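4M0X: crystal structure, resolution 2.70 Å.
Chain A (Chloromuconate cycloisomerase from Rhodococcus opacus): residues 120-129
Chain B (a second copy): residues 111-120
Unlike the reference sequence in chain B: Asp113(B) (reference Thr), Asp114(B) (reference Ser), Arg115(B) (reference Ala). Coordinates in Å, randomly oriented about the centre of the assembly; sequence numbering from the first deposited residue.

Chain A 120-129: RIPVSDLLGG
Chain B, residues 111-120: LWDDRERRSR

Contact between a short turn of chain A and a helix of a second copy, chain B, in chloromuconate cycloisomerase; 237 Å² is buried, both sides summed. Residues 111-119 of chain B are helical, with i to i-4 bonds such as Ser119(B) N to Arg115(B) O, 2.9 Å, so Trp112(B), Arg115(B) and Ser119(B), three and four residues apart, share the side that meets chain A. Chain A enters extended at Ile121(A) (phi/psi -137/160) and Pro122(A) (-69/141), then makes a weakly bonded helical turn at about 123-126. The stretches run in opposite senses: Leu126(A) CA lies 8.9 Å from Arg115(B) CA, and Gly128(A) CA 8.5 Å from Trp112(B) CA.

The polar link is a salt bridge with a weak hydrogen bond, Arg115(B) NH2 to Asp125(A) OD2, 3.5 Å, N-H...O angle 136°. Asp125(A) is m (chi1 -74°, chi2 12°), and its CA-to-CB bond points toward chain B. Arg115(B), which differs from the reference sequence, also starts toward its partner; chi1 is m (-87°), but chi2 -132° and chi3 99° lie between wells, bending the chain before the guanidinium meets the carboxylate obliquely.

The CA-to-CB bond of Trp112(B) points sideways to chain A, yet its end comes nearer: chi1 -77° (m) and chi2 117° carry the indole to the end of the turn. Trp112(B) CH2 lies 3.7 Å from Gly128(A) N and 3.8 Å from Leu126(A) O, while Leu127(A) C, 4.1 Å from CH2, sits at the ring edge. Gly128(A) closes a Schellman motif at phi 109°, where a CB would jam against the preceding carbonyl; Gly129(A) N to Ser124(A) O is 2.7 Å.

At the other end, Ile121(A), p,t, extends CD1 to 3.5 Å from OG of Ser119(B) (m), whose CA-to-CB bond points toward chain A, as that of Ile121(A) does toward chain B.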

# COMPACT_ATOMS: atom_id res chain seq x y z
N ARG A 120 15.80 38.96 -31.15
CA ARG A 120 17.21 39.34 -30.98
C ARG A 120 17.75 39.03 -29.58
O ARG A 120 18.55 39.79 -29.06
N ILE A 121 17.30 37.92 -28.97
CA ILE A 121 17.81 37.44 -27.67
C ILE A 121 18.03 35.93 -27.59
O ILE A 121 17.46 35.18 -28.37
CB ILE A 121 16.87 37.78 -26.49
CG1 ILE A 121 15.42 37.44 -26.86
CG2 ILE A 121 17.14 39.21 -26.02
CD1 ILE A 121 14.39 37.90 -25.86
N PRO A 122 18.85 35.47 -26.63
CA PRO A 122 19.03 34.03 -26.44
C PRO A 122 17.77 33.35 -25.88
O PRO A 122 17.08 33.93 -25.04
CB PRO A 122 20.20 33.94 -25.45
CG PRO A 122 20.21 35.24 -24.75
CD PRO A 122 19.72 36.26 -25.74
N VAL A 123 17.45 32.15 -26.35
CA VAL A 123 16.23 31.49 -25.89
C VAL A 123 16.22 31.47 -24.36
O VAL A 123 15.19 31.80 -23.76
CB VAL A 123 16.06 30.06 -26.45
CG1 VAL A 123 14.83 29.41 -25.85
CG2 VAL A 123 15.97 30.08 -27.98
N SER A 124 17.36 31.15 -23.75
CA SER A 124 17.53 31.22 -22.29
C SER A 124 16.88 32.42 -21.59
O SER A 124 16.46 32.28 -20.46
CB SER A 124 19.00 31.12 -21.90
OG SER A 124 19.79 32.12 -22.52
N ASP A 125 16.80 33.57 -22.26
CA ASP A 125 15.95 34.68 -21.77
C ASP A 125 14.48 34.32 -21.74
O ASP A 125 13.84 34.43 -20.71
CB ASP A 125 16.07 35.94 -22.61
CG ASP A 125 17.36 36.67 -22.38
OD1 ASP A 125 18.28 36.10 -21.74
OD2 ASP A 125 17.44 37.82 -22.86
N LEU A 126 13.94 33.88 -22.87
CA LEU A 126 12.53 33.54 -22.93
C LEU A 126 12.19 32.62 -21.78
O LEU A 126 11.06 32.67 -21.27
CB LEU A 126 12.16 32.92 -24.28
CG LEU A 126 12.68 33.76 -25.48
CD1 LEU A 126 12.16 33.24 -26.80
CD2 LEU A 126 12.36 35.24 -25.37
N LEU A 127 13.17 31.84 -21.32
CA LEU A 127 12.96 30.87 -20.24
C LEU A 127 13.02 31.43 -18.81
O LEU A 127 12.69 30.73 -17.85
CB LEU A 127 13.94 29.71 -20.39
CG LEU A 127 13.36 28.45 -21.04
CD1 LEU A 127 12.91 28.69 -22.47
CD2 LEU A 127 14.34 27.29 -20.97
N GLY A 128 13.46 32.67 -18.65
CA GLY A 128 13.76 33.19 -17.32
C GLY A 128 15.24 33.40 -16.99
O GLY A 128 15.58 33.70 -15.85
N GLY A 129 16.12 33.27 -17.97
CA GLY A 129 17.51 33.71 -17.81
C GLY A 129 18.45 32.64 -17.28
O GLY A 129 18.03 31.75 -16.53
N LEU B 111 8.80 41.72 -12.98
CA LEU B 111 9.94 41.36 -13.82
C LEU B 111 9.56 40.85 -15.24
O LEU B 111 10.17 41.26 -16.28
CB LEU B 111 10.83 40.35 -13.08
CG LEU B 111 12.08 40.83 -12.35
CD1 LEU B 111 11.94 42.25 -11.89
CD2 LEU B 111 12.37 39.94 -11.16
N TRP B 112 8.56 39.95 -15.28
CA TRP B 112 8.06 39.44 -16.57
C TRP B 112 7.45 40.56 -17.40
O TRP B 112 7.55 40.58 -18.64
CB TRP B 112 7.03 38.33 -16.42
CG TRP B 112 7.61 37.02 -16.07
CD1 TRP B 112 7.39 36.30 -14.93
CD2 TRP B 112 8.50 36.22 -16.88
NE1 TRP B 112 8.10 35.13 -14.97
CE2 TRP B 112 8.79 35.05 -16.15
CE3 TRP B 112 9.08 36.39 -18.14
CZ2 TRP B 112 9.63 34.05 -16.63
CZ3 TRP B 112 9.93 35.40 -18.62
CH2 TRP B 112 10.19 34.24 -17.87
N ASP B 113 6.82 41.50 -16.69
CA ASP B 113 6.29 42.69 -17.32
C ASP B 113 7.40 43.51 -18.00
O ASP B 113 7.35 43.74 -19.20
CB ASP B 113 5.57 43.54 -16.30
CG ASP B 113 4.66 44.53 -16.94
OD1 ASP B 113 3.82 44.10 -17.76
OD2 ASP B 113 4.78 45.73 -16.61
N ASP B 114 8.39 43.92 -17.20
CA ASP B 114 9.60 44.59 -17.67
C ASP B 114 10.19 43.85 -18.92
O ASP B 114 10.44 44.48 -19.97
CB ASP B 114 10.56 44.71 -16.46
CG ASP B 114 11.87 45.49 -16.75
OD1 ASP B 114 11.93 46.32 -17.69
OD2 ASP B 114 12.85 45.27 -15.98
N ARG B 115 10.36 42.53 -18.86
CA ARG B 115 10.87 41.81 -20.05
C ARG B 115 10.01 41.92 -21.28
O ARG B 115 10.51 42.16 -22.37
CB ARG B 115 11.08 40.33 -19.76
CG ARG B 115 12.46 40.07 -19.19
CD ARG B 115 13.13 38.93 -19.88
NE ARG B 115 14.08 39.32 -20.92
CZ ARG B 115 14.71 40.48 -21.04
NH1 ARG B 115 14.52 41.48 -20.19
NH2 ARG B 115 15.57 40.61 -22.04
N GLU B 116 8.71 41.71 -21.10
CA GLU B 116 7.75 41.75 -22.18
C GLU B 116 7.82 43.12 -22.82
O GLU B 116 7.93 43.24 -24.03
N ARG B 117 7.80 44.15 -21.99
CA ARG B 117 7.90 45.49 -22.49
C ARG B 117 9.28 45.84 -23.06
O ARG B 117 9.31 46.60 -24.02
CB ARG B 117 7.47 46.48 -21.43
CG ARG B 117 5.99 46.41 -21.13
CD ARG B 117 5.64 47.54 -20.19
NE ARG B 117 4.43 47.24 -19.46
CZ ARG B 117 3.98 47.93 -18.41
NH1 ARG B 117 4.66 49.00 -17.94
NH2 ARG B 117 2.86 47.56 -17.81
N ARG B 118 10.40 45.33 -22.52
CA ARG B 118 11.71 45.54 -23.22
C ARG B 118 11.75 44.86 -24.62
O ARG B 118 12.15 45.49 -25.59
CB ARG B 118 12.94 45.17 -22.38
CG ARG B 118 13.07 45.99 -21.13
N SER B 119 11.31 43.59 -24.71
CA SER B 119 11.30 42.83 -25.96
C SER B 119 10.20 43.33 -26.91
O SER B 119 10.18 42.96 -28.08
CB SER B 119 11.12 41.31 -25.71
OG SER B 119 12.28 40.65 -25.18
N ARG B 120 9.28 44.16 -26.42
CA ARG B 120 8.18 44.65 -27.24
C ARG B 120 7.05 43.63 -27.52
O ARG B 120 6.22 43.86 -28.41